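Local coordinates for Arf-GAP with coiled-coil, ANK repeat and PH domain-containing protein 2 (Homo sapiens, PDB 6IF3), which acts as a GTPase-activating protein for the small GTPase ARF6 and interacts with RAB35 through its ankyrin-repeat domain, at residues V36-I50 with L64-Q77. Residues are numbered along the deposited sequence; the frame is centred on the assembly and turned at random.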
# COMPACT_ATOMS: atom_id res chain seq x y z
N VAL A 36 1.99 -31.76 9.94
CA VAL A 36 1.34 -30.66 9.26
C VAL A 36 2.34 -29.92 8.33
O VAL A 36 1.92 -29.22 7.39
CB VAL A 36 0.71 -29.71 10.30
CG1 VAL A 36 1.80 -29.01 11.15
CG2 VAL A 36 -0.26 -28.74 9.66
N ASN A 37 3.64 -30.09 8.60
CA ASN A 37 4.70 -29.46 7.80
C ASN A 37 5.45 -30.46 6.91
O ASN A 37 6.57 -30.19 6.46
CB ASN A 37 5.68 -28.73 8.74
CG ASN A 37 5.05 -27.53 9.39
OD1 ASN A 37 4.44 -26.68 8.72
ND2 ASN A 37 5.19 -27.44 10.71
N TRP A 38 4.79 -31.59 6.65
CA TRP A 38 5.36 -32.63 5.79
C TRP A 38 5.78 -32.05 4.45
O TRP A 38 5.06 -31.25 3.86
CB TRP A 38 4.33 -33.73 5.61
CG TRP A 38 4.86 -34.92 4.81
CD1 TRP A 38 5.68 -35.91 5.28
CD2 TRP A 38 4.55 -35.27 3.45
NE1 TRP A 38 5.91 -36.84 4.30
CE2 TRP A 38 5.22 -36.48 3.17
CE3 TRP A 38 3.76 -34.69 2.46
CZ2 TRP A 38 5.15 -37.11 1.92
CZ3 TRP A 38 3.69 -35.33 1.21
CH2 TRP A 38 4.36 -36.52 0.97
N ALA A 39 6.97 -32.42 4.00
CA ALA A 39 7.48 -32.00 2.68
C ALA A 39 7.50 -33.19 1.73
O ALA A 39 8.04 -34.26 2.06
CB ALA A 39 8.86 -31.40 2.82
N ASN A 40 6.92 -33.00 0.55
CA ASN A 40 6.85 -34.07 -0.45
C ASN A 40 8.13 -34.06 -1.27
O ASN A 40 8.29 -33.22 -2.15
CB ASN A 40 5.63 -33.87 -1.35
CG ASN A 40 5.37 -35.07 -2.26
OD1 ASN A 40 6.28 -35.83 -2.61
ND2 ASN A 40 4.12 -35.24 -2.65
N SER A 41 9.05 -34.99 -0.99
CA SER A 41 10.34 -35.02 -1.67
C SER A 41 10.21 -35.33 -3.15
O SER A 41 11.12 -35.07 -3.92
CB SER A 41 11.26 -36.02 -1.01
OG SER A 41 10.77 -37.33 -1.20
N GLU A 42 9.07 -35.89 -3.55
CA GLU A 42 8.81 -36.24 -4.95
C GLU A 42 8.19 -35.07 -5.74
O GLU A 42 8.08 -35.16 -6.97
CB GLU A 42 7.86 -37.45 -5.03
CG GLU A 42 8.51 -38.77 -4.68
CD GLU A 42 9.68 -39.08 -5.58
OE1 GLU A 42 9.46 -39.62 -6.69
OE2 GLU A 42 10.84 -38.80 -5.19
N GLU A 43 7.80 -34.00 -5.05
CA GLU A 43 7.13 -32.86 -5.66
C GLU A 43 7.67 -31.57 -5.05
O GLU A 43 6.95 -30.79 -4.41
CB GLU A 43 5.61 -32.96 -5.48
CG GLU A 43 5.02 -34.21 -6.17
CD GLU A 43 3.49 -34.28 -6.16
OE1 GLU A 43 2.98 -35.34 -6.59
OE2 GLU A 43 2.85 -33.29 -5.78
N ASN A 44 8.97 -31.37 -5.28
CA ASN A 44 9.65 -30.11 -4.95
C ASN A 44 9.60 -29.73 -3.48
O ASN A 44 9.69 -28.54 -3.14
CB ASN A 44 9.07 -28.96 -5.78
CG ASN A 44 9.23 -29.20 -7.27
OD1 ASN A 44 10.35 -29.23 -7.78
ND2 ASN A 44 8.11 -29.39 -7.97
N LYS A 45 9.48 -30.72 -2.60
CA LYS A 45 9.35 -30.46 -1.16
C LYS A 45 8.20 -29.52 -0.83
O LYS A 45 8.19 -28.82 0.18
CB LYS A 45 10.68 -29.94 -0.60
CG LYS A 45 11.76 -31.01 -0.73
CD LYS A 45 12.96 -30.77 0.17
CE LYS A 45 13.89 -31.99 0.18
NZ LYS A 45 13.28 -33.19 0.83
N ALA A 46 7.16 -29.56 -1.65
CA ALA A 46 5.97 -28.80 -1.32
C ALA A 46 5.26 -29.41 -0.10
O ALA A 46 5.45 -30.59 0.24
CB ALA A 46 5.00 -28.72 -2.54
N THR A 47 4.41 -28.59 0.50
CA THR A 47 3.82 -28.85 1.80
C THR A 47 2.30 -28.85 1.73
O THR A 47 1.72 -28.39 0.75
CB THR A 47 4.21 -27.77 2.79
OG1 THR A 47 3.76 -26.50 2.24
CG2 THR A 47 5.72 -27.71 3.01
N PRO A 48 1.65 -29.31 2.80
CA PRO A 48 0.19 -29.16 2.86
C PRO A 48 -0.26 -27.72 2.71
O PRO A 48 -1.24 -27.50 1.99
CB PRO A 48 -0.17 -29.75 4.25
CG PRO A 48 0.92 -30.85 4.44
CD PRO A 48 2.16 -30.17 3.89
N LEU A 49 0.45 -26.77 3.31
CA LEU A 49 -0.04 -25.40 3.24
C LEU A 49 0.16 -24.87 1.84
O LEU A 49 -0.71 -24.13 1.34
CB LEU A 49 0.63 -24.52 4.28
CG LEU A 49 0.16 -23.08 4.37
CD1 LEU A 49 -1.37 -23.01 4.55
CD2 LEU A 49 0.87 -22.39 5.56
N ILE A 50 1.25 -25.25 1.17
CA ILE A 50 1.38 -24.85 -0.22
C ILE A 50 0.27 -25.51 -1.07
O ILE A 50 -0.29 -24.85 -1.95
CB ILE A 50 2.80 -25.18 -0.77
CG1 ILE A 50 3.80 -24.19 -0.17
CG2 ILE A 50 2.82 -25.16 -2.28
CD1 ILE A 50 5.24 -24.57 -0.43
N LEU A 64 -4.97 -25.49 8.53
CA LEU A 64 -3.58 -25.89 8.68
C LEU A 64 -2.83 -24.99 9.66
O LEU A 64 -2.12 -25.47 10.54
CB LEU A 64 -2.89 -25.89 7.31
CG LEU A 64 -3.35 -27.05 6.43
CD1 LEU A 64 -2.83 -26.88 5.00
CD2 LEU A 64 -2.84 -28.41 7.03
N LEU A 65 -3.00 -23.68 9.56
CA LEU A 65 -2.37 -22.76 10.50
C LEU A 65 -2.82 -23.01 11.94
O LEU A 65 -2.02 -22.95 12.86
CB LEU A 65 -2.68 -21.31 10.10
CG LEU A 65 -1.98 -20.86 8.81
CD1 LEU A 65 -2.49 -19.47 8.36
CD2 LEU A 65 -0.46 -20.86 8.94
N GLN A 66 -4.12 -23.29 12.11
CA GLN A 66 -4.68 -23.58 13.44
C GLN A 66 -4.13 -24.87 14.00
O GLN A 66 -4.17 -25.10 15.19
CB GLN A 66 -6.20 -23.67 13.37
CG GLN A 66 -6.86 -22.33 13.13
CD GLN A 66 -8.30 -22.49 12.71
OE1 GLN A 66 -8.83 -23.60 12.64
NE2 GLN A 66 -8.94 -21.37 12.41
N ASN A 67 -3.60 -25.73 13.12
CA ASN A 67 -3.08 -27.02 13.58
C ASN A 67 -1.54 -27.07 13.48
O ASN A 67 -0.95 -28.14 13.48
CB ASN A 67 -3.73 -28.15 12.78
CG ASN A 67 -5.15 -28.41 13.23
OD1 ASN A 67 -5.36 -29.14 14.18
ND2 ASN A 67 -6.12 -27.78 12.58
N GLY A 68 -0.93 -25.90 13.45
CA GLY A 68 0.50 -25.74 13.65
C GLY A 68 1.38 -25.59 12.42
O GLY A 68 2.61 -25.69 12.52
N ALA A 69 0.77 -25.35 11.27
CA ALA A 69 1.56 -25.16 10.05
C ALA A 69 2.48 -23.97 10.19
O ALA A 69 2.07 -22.92 10.71
CB ALA A 69 0.68 -24.98 8.82
N ASN A 70 3.70 -24.13 9.69
CA ASN A 70 4.65 -23.02 9.58
C ASN A 70 4.29 -22.18 8.38
O ASN A 70 4.43 -22.63 7.25
CB ASN A 70 6.07 -23.60 9.46
CG ASN A 70 7.14 -22.57 9.38
OD1 ASN A 70 6.89 -21.37 9.22
ND2 ASN A 70 8.39 -23.04 9.47
N VAL A 71 3.85 -20.94 8.61
CA VAL A 71 3.37 -20.05 7.54
C VAL A 71 4.51 -19.68 6.58
O VAL A 71 4.26 -19.25 5.47
CB VAL A 71 2.72 -18.79 8.14
CG1 VAL A 71 3.77 -17.83 8.69
CG2 VAL A 71 1.78 -18.11 7.12
N ASN A 72 5.75 -19.91 6.99
CA ASN A 72 6.87 -19.48 6.15
C ASN A 72 7.58 -20.62 5.42
O ASN A 72 8.50 -20.35 4.64
CB ASN A 72 7.91 -18.74 6.99
CG ASN A 72 7.44 -17.40 7.45
OD1 ASN A 72 6.79 -16.67 6.70
ND2 ASN A 72 7.77 -17.05 8.67
N GLN A 73 7.22 -21.88 5.70
CA GLN A 73 8.05 -22.99 5.24
C GLN A 73 8.05 -23.04 3.72
O GLN A 73 6.97 -23.00 3.08
CB GLN A 73 7.57 -24.34 5.81
CG GLN A 73 8.49 -25.51 5.40
CD GLN A 73 8.06 -26.78 6.07
OE1 GLN A 73 7.61 -26.75 7.21
NE2 GLN A 73 8.16 -27.88 5.35
N ARG A 74 9.24 -23.16 3.15
CA ARG A 74 9.43 -23.06 1.70
C ARG A 74 9.53 -24.39 1.00
O ARG A 74 10.04 -25.39 1.57
CB ARG A 74 10.72 -22.27 1.40
CG ARG A 74 10.85 -20.94 2.16
CD ARG A 74 12.27 -20.49 2.12
NE ARG A 74 12.59 -19.28 2.88
CZ ARG A 74 12.97 -18.13 2.32
NH1 ARG A 74 13.00 -18.05 1.00
NH2 ARG A 74 13.36 -17.09 3.06
N ASP A 75 9.13 -24.40 -0.28
CA ASP A 75 9.49 -25.53 -1.16
C ASP A 75 10.97 -25.45 -1.56
O ASP A 75 11.71 -24.54 -1.11
CB ASP A 75 8.58 -25.60 -2.40
CG ASP A 75 8.68 -24.38 -3.30
OD1 ASP A 75 9.73 -23.70 -3.30
OD2 ASP A 75 7.71 -24.14 -4.07
N VAL A 76 11.43 -26.40 -2.38
CA VAL A 76 12.84 -26.49 -2.66
C VAL A 76 13.35 -25.34 -3.54
O VAL A 76 14.56 -25.12 -3.60
CB VAL A 76 13.18 -27.90 -3.27
CG1 VAL A 76 12.87 -27.98 -4.75
CG2 VAL A 76 14.65 -28.31 -2.98
N GLN A 77 12.42 -24.59 -4.14
CA GLN A 77 12.77 -23.38 -4.90
C GLN A 77 12.78 -22.14 -4.01
O GLN A 77 12.93 -21.02 -4.50
CB GLN A 77 11.78 -23.18 -6.06
CG GLN A 77 12.07 -24.11 -7.26
CD GLN A 77 11.49 -25.51 -7.08
OE1 GLN A 77 10.46 -25.68 -6.42
NE2 GLN A 77 12.15 -26.51 -7.68
O HOH W 1 4.13 -25.18 6.35
O HOH W 2 5.58 -24.78 12.66
O HOH W 3 9.29 -27.82 2.62
O HOH W 4 4.56 -24.39 3.65
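V36 CA and A69 CA are 5.6 Å apart, and the chains draw in to 4.8 Å between A46 CA and D75 CA, so the loop at 36-47 runs beside the one leaving helix 58-66, a Schellman motif with G68 as its C-prime residue turning the chain there. N37 takes part in two of the bonds across the contact, one through its side chain and one through its backbone O. Its OD1 takes the backbone N of N70 at 2.8 Å, nearly straight, in the carbonyl plane and on a lone pair; a water bridges the same oxygen to N70 O. N37 CG lies anti to its own carbonyl carbon (chi1 -69°), which carries the amide over to the A69-N70 backbone. Q73 comes across the N37 side chain, the two amide planes 48° apart, and its extended chain delivers NE2 to N37 O at 3.0 Å, with OE1 over N37 CB and T47 CG2 against NE2. With an alanine here in place of N37, N70 N would probably be left without its acceptor and the bridging water with one protein partner fewer. Farther along, V76 N donates to N44 O (2.9 Å), and Q77 NE2 reaches N44 OD1 from above its carbonyl plane at a long 3.3 Å. Beneath these polar links, L64 lodges CD2 against V36 CG2 (3.7 Å) and CD1 on P48, while L49 CD2 touches both L65 CD2 and A69 CB. T47 N-caps helix 48-55 through OG1 to I50 N. This is the join of successive ankyrin-repeat loops: P48 packs on helix 10-19, L64 on helix 23-31, and L49 and L65 meet F97 of helix 91-99 in the following repeat.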